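Local coordinates for chain length determinant protein (Shigella flexneri, PDB 4ZM5) that probably sets the modal chain length of the lipopolysaccharide O-antigen, as a polysaccharide co-polymerase of the inner membrane, at residues I46-S51 / Q111-D116; S54-T59 / I102-D107; D119-G124 / L212-L217; Q129-T134 / S201-Q206; Q155-A160 / E184-M189. The protein carries 1 engineered substitution. All coordinates share one frame; numbering follows the deposited sequence.

Contact 1. Residues I46-S51 / Q111-D116; sequences IGRFSS and QELEKD
Arg48 reaches from helix 38-53 to Glu112 on helix 91-159, and its NH1 donates to Glu112 OE1 at 3.1 Å with an N-H...O angle of 152°, the hydrogen bond of a salt bridge. The bond leaves within the guanidinium plane yet comes down on the oxygen from well above the carboxylate plane, because the two flat groups are turned steeply against each other. One helical turn further on, Asp116 OD1 lies 3.7 Å from Arg48 NH2, a long ion pair that approaches the guanidinium obliquely. The aliphatic part works too: Arg48 CD rests on Leu113 CD2 at 4.0 Å. Its chain runs extended and then bends at chi3 (-91°), which swings the guanidinium between the two carboxylates. Glu112 OE1 is gripped a second time by a water that donates to it at 2.7 Å and to Arg48 O at 2.9 Å, linking this oxygen to the opposite backbone as well. Beyond the two segments, the strongest partner of Arg48 is Asp16 of the second subunit, which its NH2 meets in a salt bridge; Lys115 NZ pairs with the same aspartate. The axes of segments 46-51 and 111-116 come within 11.6 Å, their directions 134° apart, a gap bridged by long side chains and water: an interhelical salt-bridge network, here extended over a subunit boundary and joining the alpha/beta base domain to the long helix of a Wzz-type co-polymerase.

Contact 2. Residues S54-T59 / I102-D107; sequences SALPET and IQQVDD. Engineered in segment 54-59: Pro57 (natural residue Ala).
Leu56 and Val105 face each other with their CA atoms 8.9 Å apart, so helix 55-61 and helix 91-159 touch through side chains while the backbones stay well separated. Leu56 supplies the bridge: its CD1 methyl comes to 3.9 Å from Val105 CG2, and its CG is nearly as close to the same methyl at 4.1 Å. Val105 holds CG1 trans to its backbone N (chi1 173°), which leaves CG2 to meet the leucine, while Phe49, Ala52 and Phe53 of helix 38-53 pack on this valine too. The contact thus belongs to the alpha/beta base domain of the Wzz fold, where short helices pack beside the early turns of the long one. At the exposed margin, the extended Gln104 crosses the leucine at a slant, its OE1 passing 4.1 Å from Leu56 CD1, a purely van der Waals approach. The engineered Pro57 is accommodated within the helix and turns instead to Leu69 and Ile71 of strand 68-73; Leu56 also touches Leu69.

Contact 3. Residues D119-G124 / L212-L217; sequences DNIALG and LDIEKL
Ile121 and Ile214 form the tight part of this contact, their CA atoms only 6.9 Å apart and their CG2 methyls meeting at 3.9 Å. The two isoleucines lie alongside and point opposite ways; in both, CG2 is the branch lying trans to the backbone N and is the one that touches. Gly124 lets the chains come close, since its bare backbone offers its carbonyl carbon to Ile214 CD1 at 4.3 Å. Toward the end of segment 212-217, Ile121 CD1 reaches Leu217 CB at 4.1 Å, three residues on from Ile214. Here the returning helix lies antiparallel against the long helix 91-159 in the Wzz stalk, and Val29 and Ile30 of helix 17-31 close the apolar cluster from a third direction. The far flank is looser and more polar, with Lys216 exposed: Lys216 NZ pairs with Asp213 OD1 in a salt bridge at 3.4 Å whose hydrogen bond is weak. Asp213 also pairs through OD2 with Arg133 of the third subunit, against which Lys216 packs.

Contact 4. Residues Q129-T134 / S201-Q206; sequences QDSLRT and SPNYYQ
Leu132 pushes its CD2 methyl into the corner between the backbone and the ring of Tyr204, 3.5 Å from Tyr204 O and equally 3.5 Å from Tyr204 CE1. Leu132 runs roughly perpendicular to the tyrosine side chain, and the methyl approaches the ring obliquely. On the same tyrosine, Leu132 O lies in the ring plane at the edge, 3.8 Å from CE1; both touches fall at this ring atom. Tyr204 reaches there because its CG is trans to the backbone N (chi1 -179°), which sends the ring across the side of helix 91-159. Its hydroxyl is held further up that helix by a hydrogen bond to Glu136, and Phe200 stacks on the ring; a bound magnesium ion lies about 6 Å from the side chain. Toward the exposed margin Ser131 OG comes within 4.2 Å of Asn203 ND2, but the serine spends its hydrogen bond on Gln135. Behind this face, Asp130 O is gripped by Thr134 OG1 at 2.7 Å and Thr134 N at 3.2 Å, from opposite faces of its carbonyl plane. Tyr205 and Gln206 turn to Glu141 and Val138 of the third subunit. With CA atoms of Leu132 and Tyr204 6.4 Å apart and the chains antiparallel, this is close helix-helix packing of the kind that builds the stalk of Wzz co-polymerases, at the start of their returning helix.

Contact 5. Residues Q155-A160 / E184-M189; sequences QYANQA and EALESM
The 2.9 Å backbone bond from Ala160 N to Tyr156 O belongs to the helical turn that sets Ala157 against Leu186 of helix 183-191. The two helices run antiparallel at the distal end of the Wzz stalk, where the chain turns back from its long helix through a loop and a short helix. Their backbones stay apart, with the CA atoms of Ala157 and Leu186 8.5 Å from each other, and one leucine fills the gap. Its CG lies trans to the carbonyl carbon (chi1 -67°), and the CD1 branch then extends straight to the small alanine. The same side chain touches Ile150 and Leu154, so Leu186 packs on three residues of the long helix; Ser183 also touches Ala157. Neighbouring copies fit round the pair: Ala160 O accepts from Lys164 of the second subunit, and Ser188 OG bonds to Gln159 of the third. Beside the apolar touch, at the exposed margin, the side chains of Asn158 and Glu187 meet nearly perpendicular, with their amide and carboxylate planes 51° apart. Asn158 OD1 and Glu187 OE2 are 4.2 Å apart, two acceptor oxygens making a loose approach. Between the two segments the closest approach is the 3.9 Å from Ala157 CB to Leu186 CD1.

Overall arrangement
From the N terminus, helix 38-53 opens contact 1 and helix 55-61 opens contact 2; both close on helix 91-159, contact 2 nested inside the loop of contact 1, and Phe49 packs on Val105 to join them. Contact 3 opens farther along the same helix, in series after both. Contacts 4 and 5 follow towards its distal end, so contact 5 nests inside contact 4 and contact 4 inside contact 3; none of the loops cross. Contacts 1 and 2 tie the base domain to the long helix, contacts 3 and 4 lay helix 202-215 along it, and contact 5 ties helix 183-191 to its far end, about 77 Å from contact 2 between centres.

Contact 1. Residues I46-S51 / Q111-D116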
# COMPACT_ATOMS: atom_id res chain seq x y z
N ILE B 46 -2.45 -1.21 -17.53
CA ILE B 46 -2.30 -0.93 -18.96
C ILE B 46 -0.77 -1.02 -19.32
O ILE B 46 -0.42 -1.57 -20.38
CB ILE B 46 -3.00 0.39 -19.43
CG1 ILE B 46 -3.05 0.51 -20.98
CG2 ILE B 46 -2.47 1.64 -18.75
CD1 ILE B 46 -3.78 -0.69 -21.69
N GLY B 47 0.10 -0.61 -18.38
CA GLY B 47 1.55 -0.72 -18.47
C GLY B 47 1.99 -2.15 -18.70
O GLY B 47 2.79 -2.41 -19.60
N ARG B 48 1.44 -3.11 -17.92
CA ARG B 48 1.74 -4.54 -18.02
C ARG B 48 1.25 -5.09 -19.39
O ARG B 48 1.97 -5.87 -20.03
CB ARG B 48 1.15 -5.34 -16.83
CG ARG B 48 1.69 -6.77 -16.73
CD ARG B 48 1.25 -7.55 -15.48
NE ARG B 48 2.16 -7.41 -14.34
CZ ARG B 48 3.34 -8.01 -14.24
NH1 ARG B 48 3.79 -8.77 -15.23
NH2 ARG B 48 4.10 -7.83 -13.17
N PHE B 49 0.06 -4.62 -19.87
CA PHE B 49 -0.50 -5.06 -21.14
C PHE B 49 0.35 -4.55 -22.31
O PHE B 49 0.80 -5.36 -23.14
CB PHE B 49 -1.96 -4.61 -21.30
CG PHE B 49 -2.64 -5.24 -22.50
CD1 PHE B 49 -3.23 -6.51 -22.42
CD2 PHE B 49 -2.65 -4.60 -23.74
CE1 PHE B 49 -3.81 -7.11 -23.54
CE2 PHE B 49 -3.21 -5.22 -24.87
CZ PHE B 49 -3.80 -6.46 -24.76
N SER B 50 0.59 -3.23 -22.39
CA SER B 50 1.37 -2.61 -23.46
C SER B 50 2.81 -3.15 -23.53
O SER B 50 3.32 -3.33 -24.63
CB SER B 50 1.41 -1.09 -23.31
OG SER B 50 1.96 -0.70 -22.08
N SER B 51 3.44 -3.42 -22.38
CA SER B 51 4.80 -3.96 -22.32
C SER B 51 4.86 -5.33 -22.97
O SER B 51 5.74 -5.54 -23.80
CB SER B 51 5.33 -4.01 -20.89
OG SER B 51 4.40 -4.66 -20.05
N GLN B 111 -1.90 -14.42 -16.86
CA GLN B 111 -1.01 -15.37 -16.18
C GLN B 111 0.01 -14.62 -15.34
O GLN B 111 0.24 -15.03 -14.21
CB GLN B 111 -0.31 -16.29 -17.18
CG GLN B 111 -1.22 -17.35 -17.78
CD GLN B 111 -0.44 -18.54 -18.26
OE1 GLN B 111 -0.24 -19.50 -17.51
NE2 GLN B 111 0.01 -18.51 -19.50
N GLU B 112 0.59 -13.51 -15.87
CA GLU B 112 1.55 -12.63 -15.18
C GLU B 112 0.92 -12.04 -13.93
O GLU B 112 1.60 -11.95 -12.90
CB GLU B 112 2.01 -11.49 -16.11
CG GLU B 112 2.95 -11.90 -17.22
CD GLU B 112 3.41 -10.81 -18.18
OE1 GLU B 112 2.94 -9.66 -18.07
OE2 GLU B 112 4.25 -11.12 -19.06
N LEU B 113 -0.38 -11.69 -14.01
CA LEU B 113 -1.17 -11.11 -12.93
C LEU B 113 -1.48 -12.13 -11.86
O LEU B 113 -1.55 -11.76 -10.69
CB LEU B 113 -2.48 -10.53 -13.48
CG LEU B 113 -2.39 -9.18 -14.17
CD1 LEU B 113 -3.69 -8.85 -14.87
CD2 LEU B 113 -1.93 -8.10 -13.20
N GLU B 114 -1.70 -13.39 -12.25
CA GLU B 114 -1.97 -14.49 -11.32
C GLU B 114 -0.74 -14.73 -10.46
O GLU B 114 -0.87 -14.84 -9.24
CB GLU B 114 -2.38 -15.75 -12.10
CG GLU B 114 -3.02 -16.82 -11.23
CD GLU B 114 -3.36 -18.13 -11.91
OE1 GLU B 114 -2.99 -18.31 -13.10
OE2 GLU B 114 -3.97 -19.00 -11.24
N LYS B 115 0.46 -14.74 -11.09
CA LYS B 115 1.75 -14.91 -10.41
C LYS B 115 2.04 -13.70 -9.53
O LYS B 115 2.49 -13.87 -8.40
CB LYS B 115 2.88 -15.13 -11.43
CG LYS B 115 4.24 -15.50 -10.81
CD LYS B 115 5.35 -14.62 -11.41
CE LYS B 115 6.69 -14.80 -10.74
NZ LYS B 115 7.57 -13.62 -10.97
N ASP B 116 1.74 -12.50 -10.02
CA ASP B 116 1.93 -11.22 -9.32
C ASP B 116 1.11 -11.20 -8.02
O ASP B 116 1.64 -10.85 -6.96
CB ASP B 116 1.55 -10.04 -10.24
CG ASP B 116 2.00 -8.68 -9.76
OD1 ASP B 116 3.23 -8.45 -9.66
OD2 ASP B 116 1.12 -7.81 -9.55
O HOH W 1 4.19 -7.55 -19.22

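Contact 2. Residues S54-T59 / I102-D107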
# COMPACT_ATOMS: atom_id res chain seq x y z
N SER B 54 4.45 -5.08 -26.81
CA SER B 54 5.62 -4.51 -27.47
C SER B 54 6.61 -5.58 -27.96
O SER B 54 7.43 -5.28 -28.84
CB SER B 54 6.32 -3.50 -26.56
OG SER B 54 6.95 -4.16 -25.48
N ALA B 55 6.53 -6.82 -27.42
CA ALA B 55 7.39 -7.91 -27.87
C ALA B 55 6.99 -8.40 -29.30
O ALA B 55 7.86 -8.74 -30.11
CB ALA B 55 7.33 -9.06 -26.87
N LEU B 56 5.67 -8.39 -29.58
CA LEU B 56 5.07 -8.84 -30.85
C LEU B 56 5.58 -8.03 -32.06
O LEU B 56 6.04 -8.67 -33.00
CB LEU B 56 3.52 -8.83 -30.81
CG LEU B 56 2.71 -9.54 -29.71
CD1 LEU B 56 1.43 -10.05 -30.25
CD2 LEU B 56 3.48 -10.64 -28.97
N PRO B 57 5.60 -6.66 -32.07
CA PRO B 57 6.15 -5.95 -33.24
C PRO B 57 7.54 -6.43 -33.62
O PRO B 57 7.80 -6.63 -34.81
CB PRO B 57 6.17 -4.49 -32.77
CG PRO B 57 5.06 -4.39 -31.82
CD PRO B 57 5.11 -5.69 -31.07
N GLU B 58 8.41 -6.69 -32.63
CA GLU B 58 9.78 -7.17 -32.81
C GLU B 58 9.84 -8.61 -33.31
O GLU B 58 10.62 -8.89 -34.23
CB GLU B 58 10.57 -7.08 -31.49
CG GLU B 58 10.82 -5.65 -31.03
CD GLU B 58 11.83 -4.82 -31.81
OE1 GLU B 58 12.54 -5.37 -32.69
OE2 GLU B 58 11.94 -3.62 -31.50
N THR B 59 9.06 -9.52 -32.69
CA THR B 59 9.02 -10.95 -33.03
C THR B 59 8.41 -11.18 -34.43
O THR B 59 8.92 -12.00 -35.20
CB THR B 59 8.25 -11.69 -31.92
OG1 THR B 59 9.04 -11.67 -30.74
CG2 THR B 59 7.89 -13.11 -32.27
N ILE B 102 -4.28 -9.56 -29.76
CA ILE B 102 -4.73 -8.87 -28.55
C ILE B 102 -5.13 -9.92 -27.49
O ILE B 102 -4.79 -9.74 -26.32
CB ILE B 102 -5.88 -7.86 -28.85
CG1 ILE B 102 -5.35 -6.67 -29.69
CG2 ILE B 102 -6.55 -7.35 -27.55
CD1 ILE B 102 -6.42 -5.70 -30.24
N GLN B 103 -5.81 -11.02 -27.92
CA GLN B 103 -6.24 -12.12 -27.04
C GLN B 103 -5.04 -12.90 -26.48
O GLN B 103 -5.03 -13.27 -25.30
CB GLN B 103 -7.18 -13.09 -27.78
CG GLN B 103 -7.96 -14.05 -26.87
CD GLN B 103 -8.71 -13.34 -25.76
OE1 GLN B 103 -9.55 -12.46 -26.01
NE2 GLN B 103 -8.40 -13.68 -24.51
N GLN B 104 -4.04 -13.13 -27.33
CA GLN B 104 -2.78 -13.81 -27.02
C GLN B 104 -2.05 -13.08 -25.88
O GLN B 104 -1.63 -13.72 -24.91
CB GLN B 104 -1.92 -13.83 -28.30
CG GLN B 104 -0.76 -14.80 -28.28
CD GLN B 104 0.04 -14.71 -29.56
OE1 GLN B 104 1.14 -14.13 -29.58
NE2 GLN B 104 -0.47 -15.28 -30.66
N VAL B 105 -1.94 -11.74 -26.00
CA VAL B 105 -1.31 -10.83 -25.02
C VAL B 105 -2.17 -10.84 -23.74
O VAL B 105 -1.63 -10.99 -22.66
CB VAL B 105 -1.10 -9.40 -25.60
CG1 VAL B 105 -0.61 -8.42 -24.54
CG2 VAL B 105 -0.11 -9.42 -26.77
N ASP B 106 -3.50 -10.74 -23.90
CA ASP B 106 -4.47 -10.74 -22.80
C ASP B 106 -4.29 -12.01 -21.92
O ASP B 106 -4.29 -11.90 -20.69
CB ASP B 106 -5.91 -10.61 -23.35
CG ASP B 106 -7.00 -10.65 -22.30
OD1 ASP B 106 -7.24 -9.60 -21.67
OD2 ASP B 106 -7.58 -11.74 -22.09
N ASP B 107 -4.06 -13.18 -22.55
CA ASP B 107 -3.84 -14.44 -21.85
C ASP B 107 -2.52 -14.44 -21.08
O ASP B 107 -2.50 -14.87 -19.92
CB ASP B 107 -3.89 -15.64 -22.83
CG ASP B 107 -5.23 -15.86 -23.50
OD1 ASP B 107 -6.27 -15.46 -22.92
OD2 ASP B 107 -5.24 -16.44 -24.62

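Contact 3. Residues D119-G124 / L212-L217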
# COMPACT_ATOMS: atom_id res chain seq x y z
N ASP B 119 2.61 -13.53 -5.43
CA ASP B 119 3.87 -12.97 -4.95
C ASP B 119 3.62 -11.87 -3.92
O ASP B 119 4.34 -11.78 -2.92
CB ASP B 119 4.69 -12.41 -6.13
CG ASP B 119 5.33 -13.41 -7.07
OD1 ASP B 119 5.41 -14.61 -6.70
OD2 ASP B 119 5.78 -12.99 -8.17
N ASN B 120 2.60 -11.04 -4.19
CA ASN B 120 2.18 -9.94 -3.33
C ASN B 120 1.55 -10.47 -2.07
O ASN B 120 1.76 -9.88 -1.01
CB ASN B 120 1.21 -9.00 -4.05
CG ASN B 120 1.90 -8.03 -4.96
OD1 ASN B 120 2.75 -7.25 -4.56
ND2 ASN B 120 1.53 -8.02 -6.21
N ILE B 121 0.77 -11.58 -2.17
CA ILE B 121 0.12 -12.24 -1.04
C ILE B 121 1.22 -12.79 -0.11
O ILE B 121 1.14 -12.58 1.08
CB ILE B 121 -0.90 -13.32 -1.51
CG1 ILE B 121 -2.22 -12.66 -1.96
CG2 ILE B 121 -1.15 -14.39 -0.43
CD1 ILE B 121 -3.17 -13.52 -2.78
N ALA B 122 2.26 -13.40 -0.68
CA ALA B 122 3.40 -13.95 0.06
C ALA B 122 4.17 -12.84 0.83
O ALA B 122 4.53 -13.04 2.01
CB ALA B 122 4.34 -14.67 -0.90
N LEU B 123 4.38 -11.68 0.18
CA LEU B 123 5.06 -10.51 0.74
C LEU B 123 4.22 -9.86 1.86
O LEU B 123 4.78 -9.52 2.92
CB LEU B 123 5.34 -9.49 -0.38
CG LEU B 123 6.14 -8.22 -0.02
CD1 LEU B 123 7.51 -8.55 0.62
CD2 LEU B 123 6.34 -7.38 -1.25
N GLY B 124 2.92 -9.67 1.60
CA GLY B 124 1.98 -9.11 2.56
C GLY B 124 1.88 -9.96 3.81
O GLY B 124 1.94 -9.42 4.91
N LEU B 212 -6.11 -12.79 8.27
CA LEU B 212 -7.24 -13.68 8.00
C LEU B 212 -7.90 -13.36 6.66
O LEU B 212 -8.27 -14.28 5.92
CB LEU B 212 -8.29 -13.57 9.12
CG LEU B 212 -8.18 -14.52 10.30
CD1 LEU B 212 -9.25 -14.21 11.32
CD2 LEU B 212 -8.31 -15.98 9.86
N ASP B 213 -8.03 -12.06 6.36
CA ASP B 213 -8.63 -11.52 5.14
C ASP B 213 -7.75 -11.78 3.91
O ASP B 213 -8.29 -11.94 2.82
CB ASP B 213 -8.91 -10.01 5.30
CG ASP B 213 -9.90 -9.63 6.40
OD1 ASP B 213 -10.70 -10.49 6.81
OD2 ASP B 213 -9.89 -8.45 6.81
N ILE B 214 -6.40 -11.82 4.08
CA ILE B 214 -5.45 -12.11 2.99
C ILE B 214 -5.62 -13.56 2.56
O ILE B 214 -5.59 -13.86 1.36
CB ILE B 214 -3.98 -11.77 3.36
CG1 ILE B 214 -3.78 -10.25 3.39
CG2 ILE B 214 -2.97 -12.40 2.37
CD1 ILE B 214 -2.39 -9.78 3.72
N GLU B 215 -5.84 -14.45 3.54
CA GLU B 215 -6.04 -15.88 3.33
C GLU B 215 -7.31 -16.16 2.54
O GLU B 215 -7.41 -17.21 1.91
CB GLU B 215 -6.05 -16.60 4.69
CG GLU B 215 -4.71 -17.27 5.00
CD GLU B 215 -4.16 -17.11 6.41
OE1 GLU B 215 -4.88 -17.44 7.37
OE2 GLU B 215 -3.00 -16.63 6.54
N LYS B 216 -8.28 -15.22 2.55
CA LYS B 216 -9.57 -15.32 1.85
C LYS B 216 -9.48 -14.91 0.37
O LYS B 216 -10.42 -15.16 -0.38
CB LYS B 216 -10.63 -14.45 2.55
CG LYS B 216 -11.18 -15.04 3.85
CD LYS B 216 -11.55 -13.95 4.86
CE LYS B 216 -13.02 -13.67 4.99
NZ LYS B 216 -13.28 -12.56 5.95
N LEU B 217 -8.36 -14.28 -0.05
CA LEU B 217 -8.18 -13.82 -1.42
C LEU B 217 -7.92 -14.96 -2.39
O LEU B 217 -7.09 -15.83 -2.11
CB LEU B 217 -7.03 -12.80 -1.52
CG LEU B 217 -7.14 -11.48 -0.76
CD1 LEU B 217 -5.81 -10.77 -0.76
CD2 LEU B 217 -8.25 -10.57 -1.32

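Contact 4. Residues Q129-T134 / S201-Q206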
# COMPACT_ATOMS: atom_id res chain seq x y z
N GLN B 129 2.84 -11.25 9.54
CA GLN B 129 3.28 -12.29 10.48
C GLN B 129 4.47 -11.78 11.30
O GLN B 129 4.54 -12.08 12.49
CB GLN B 129 3.64 -13.58 9.74
CG GLN B 129 2.41 -14.35 9.27
CD GLN B 129 2.71 -15.50 8.33
OE1 GLN B 129 3.68 -15.50 7.56
NE2 GLN B 129 1.81 -16.48 8.33
N ASP B 130 5.37 -10.98 10.67
CA ASP B 130 6.52 -10.35 11.32
C ASP B 130 6.03 -9.35 12.36
O ASP B 130 6.59 -9.29 13.46
CB ASP B 130 7.43 -9.67 10.29
CG ASP B 130 8.37 -10.58 9.50
OD1 ASP B 130 8.10 -11.81 9.43
OD2 ASP B 130 9.34 -10.05 8.89
N SER B 131 4.98 -8.59 12.02
CA SER B 131 4.35 -7.59 12.88
C SER B 131 3.68 -8.27 14.10
O SER B 131 3.91 -7.83 15.22
CB SER B 131 3.34 -6.76 12.08
OG SER B 131 2.69 -5.77 12.85
N LEU B 132 2.90 -9.36 13.88
CA LEU B 132 2.21 -10.08 14.98
C LEU B 132 3.19 -10.71 15.94
O LEU B 132 3.00 -10.59 17.15
CB LEU B 132 1.24 -11.16 14.47
CG LEU B 132 0.04 -10.69 13.67
CD1 LEU B 132 -0.60 -11.85 12.96
CD2 LEU B 132 -0.97 -9.89 14.53
N ARG B 133 4.24 -11.36 15.41
CA ARG B 133 5.33 -12.02 16.15
C ARG B 133 6.01 -11.03 17.10
O ARG B 133 6.11 -11.31 18.30
CB ARG B 133 6.33 -12.62 15.17
CG ARG B 133 7.44 -13.43 15.80
CD ARG B 133 8.29 -14.09 14.72
NE ARG B 133 9.28 -13.18 14.15
CZ ARG B 133 9.28 -12.76 12.89
NH1 ARG B 133 8.37 -13.21 12.03
NH2 ARG B 133 10.23 -11.94 12.46
N THR B 134 6.44 -9.87 16.56
CA THR B 134 7.10 -8.79 17.30
C THR B 134 6.22 -8.32 18.45
O THR B 134 6.69 -8.19 19.57
CB THR B 134 7.41 -7.63 16.35
OG1 THR B 134 8.25 -8.11 15.29
CG2 THR B 134 8.08 -6.44 17.05
N SER B 201 -1.61 -3.94 21.65
CA SER B 201 -2.11 -2.66 21.13
C SER B 201 -3.32 -2.91 20.18
O SER B 201 -3.40 -4.01 19.63
CB SER B 201 -0.99 -1.90 20.41
OG SER B 201 -0.88 -2.21 19.03
N PRO B 202 -4.27 -1.94 19.98
CA PRO B 202 -5.40 -2.19 19.06
C PRO B 202 -4.95 -2.55 17.63
O PRO B 202 -5.68 -3.24 16.91
CB PRO B 202 -6.16 -0.86 19.08
CG PRO B 202 -5.82 -0.26 20.38
CD PRO B 202 -4.37 -0.60 20.57
N ASN B 203 -3.74 -2.12 17.24
CA ASN B 203 -3.13 -2.48 15.96
C ASN B 203 -3.01 -4.01 15.84
O ASN B 203 -3.23 -4.55 14.75
CB ASN B 203 -1.74 -1.84 15.82
CG ASN B 203 -0.95 -2.37 14.64
OD1 ASN B 203 -1.14 -1.94 13.49
ND2 ASN B 203 -0.10 -3.36 14.88
N TYR B 204 -2.65 -4.69 16.96
CA TYR B 204 -2.50 -6.15 16.97
C TYR B 204 -3.71 -6.86 16.37
O TYR B 204 -3.55 -7.71 15.48
CB TYR B 204 -2.22 -6.67 18.39
CG TYR B 204 -2.05 -8.17 18.44
CD1 TYR B 204 -0.85 -8.77 18.02
CD2 TYR B 204 -3.07 -9.00 18.89
CE1 TYR B 204 -0.69 -10.15 18.04
CE2 TYR B 204 -2.91 -10.39 18.93
CZ TYR B 204 -1.73 -10.96 18.49
OH TYR B 204 -1.57 -12.31 18.53
N TYR B 205 -4.92 -6.50 16.85
CA TYR B 205 -6.17 -7.10 16.42
C TYR B 205 -6.45 -6.75 15.00
O TYR B 205 -6.89 -7.64 14.27
CB TYR B 205 -7.34 -6.73 17.35
CG TYR B 205 -7.01 -6.94 18.82
CD1 TYR B 205 -6.66 -8.20 19.30
CD2 TYR B 205 -6.98 -5.87 19.70
CE1 TYR B 205 -6.32 -8.40 20.63
CE2 TYR B 205 -6.65 -6.05 21.05
CZ TYR B 205 -6.32 -7.32 21.51
OH TYR B 205 -6.01 -7.52 22.84
N GLN B 206 -6.10 -5.53 14.55
CA GLN B 206 -6.26 -5.16 13.14
C GLN B 206 -5.40 -6.10 12.28
O GLN B 206 -5.93 -6.77 11.39
CB GLN B 206 -5.88 -3.69 12.86
CG GLN B 206 -6.59 -2.65 13.70
CD GLN B 206 -6.29 -1.23 13.27
OE1 GLN B 206 -6.48 -0.86 12.10
NE2 GLN B 206 -5.87 -0.39 14.24

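Contact 5. Residues Q155-A160 / E184-M189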
# COMPACT_ATOMS: atom_id res chain seq x y z
N GLN B 155 8.10 -11.35 48.30
CA GLN B 155 9.17 -11.47 49.30
C GLN B 155 9.02 -10.36 50.37
O GLN B 155 9.17 -10.65 51.56
CB GLN B 155 10.56 -11.40 48.65
CG GLN B 155 10.87 -12.53 47.66
CD GLN B 155 12.18 -12.32 46.92
OE1 GLN B 155 12.48 -11.24 46.39
NE2 GLN B 155 13.00 -13.37 46.83
N TYR B 156 8.65 -9.11 49.93
CA TYR B 156 8.45 -7.97 50.84
C TYR B 156 7.21 -8.19 51.73
O TYR B 156 7.24 -7.86 52.93
CB TYR B 156 8.30 -6.61 50.09
CG TYR B 156 9.20 -6.35 48.90
CD1 TYR B 156 10.50 -6.84 48.85
CD2 TYR B 156 8.78 -5.51 47.86
CE1 TYR B 156 11.33 -6.59 47.77
CE2 TYR B 156 9.61 -5.24 46.77
CZ TYR B 156 10.89 -5.78 46.73
OH TYR B 156 11.70 -5.51 45.67
N ALA B 157 6.11 -8.71 51.13
CA ALA B 157 4.84 -8.99 51.83
C ALA B 157 5.05 -10.04 52.92
O ALA B 157 4.49 -9.90 54.00
CB ALA B 157 3.78 -9.45 50.84
N ASN B 158 5.88 -11.06 52.64
CA ASN B 158 6.20 -12.11 53.61
C ASN B 158 7.08 -11.58 54.74
O ASN B 158 6.88 -12.00 55.87
CB ASN B 158 6.88 -13.30 52.93
CG ASN B 158 5.97 -14.17 52.09
OD1 ASN B 158 4.75 -14.26 52.31
ND2 ASN B 158 6.56 -14.88 51.16
N GLN B 159 8.06 -10.70 54.44
CA GLN B 159 8.94 -10.18 55.50
C GLN B 159 8.18 -9.21 56.42
O GLN B 159 8.39 -9.23 57.63
CB GLN B 159 10.21 -9.51 54.96
CG GLN B 159 11.40 -9.70 55.91
CD GLN B 159 12.59 -8.80 55.61
OE1 GLN B 159 13.41 -9.07 54.71
NE2 GLN B 159 12.74 -7.72 56.41
N ALA B 160 7.28 -8.39 55.83
CA ALA B 160 6.45 -7.45 56.57
C ALA B 160 5.27 -8.17 57.24
O ALA B 160 4.54 -7.54 58.00
CB ALA B 160 5.94 -6.36 55.64
N GLU B 184 -1.18 -13.30 50.11
CA GLU B 184 -2.24 -14.19 49.64
C GLU B 184 -2.64 -13.91 48.17
O GLU B 184 -2.69 -14.85 47.37
CB GLU B 184 -3.48 -14.08 50.53
CG GLU B 184 -3.67 -15.22 51.50
CD GLU B 184 -4.77 -14.92 52.50
OE1 GLU B 184 -5.95 -15.28 52.27
OE2 GLU B 184 -4.45 -14.22 53.49
N ALA B 185 -2.89 -12.63 47.82
CA ALA B 185 -3.24 -12.23 46.46
C ALA B 185 -2.04 -12.31 45.53
O ALA B 185 -2.19 -12.64 44.35
CB ALA B 185 -3.79 -10.81 46.46
N LEU B 186 -0.86 -12.00 46.05
CA LEU B 186 0.36 -12.05 45.25
C LEU B 186 0.69 -13.48 44.86
O LEU B 186 1.04 -13.71 43.70
CB LEU B 186 1.52 -11.39 45.99
CG LEU B 186 1.41 -9.86 46.22
CD1 LEU B 186 2.49 -9.38 47.17
CD2 LEU B 186 1.43 -9.08 44.89
N GLU B 187 0.53 -14.46 45.80
CA GLU B 187 0.75 -15.88 45.53
C GLU B 187 -0.19 -16.36 44.44
O GLU B 187 0.24 -17.05 43.51
CB GLU B 187 0.57 -16.72 46.79
CG GLU B 187 1.83 -16.84 47.62
CD GLU B 187 1.63 -17.20 49.08
OE1 GLU B 187 0.59 -17.82 49.43
OE2 GLU B 187 2.54 -16.87 49.89
N SER B 188 -1.48 -15.95 44.53
CA SER B 188 -2.53 -16.26 43.57
C SER B 188 -2.16 -15.76 42.18
O SER B 188 -2.33 -16.49 41.21
CB SER B 188 -3.86 -15.67 44.02
OG SER B 188 -4.93 -16.20 43.26
N MET B 189 -1.59 -14.53 42.09
CA MET B 189 -1.17 -13.93 40.82
C MET B 189 -0.04 -14.74 40.18
O MET B 189 -0.03 -14.92 38.96
CB MET B 189 -0.76 -12.46 41.02
CG MET B 189 -1.92 -11.57 41.36
SD MET B 189 -1.45 -9.84 41.62
CE MET B 189 -2.95 -9.23 42.47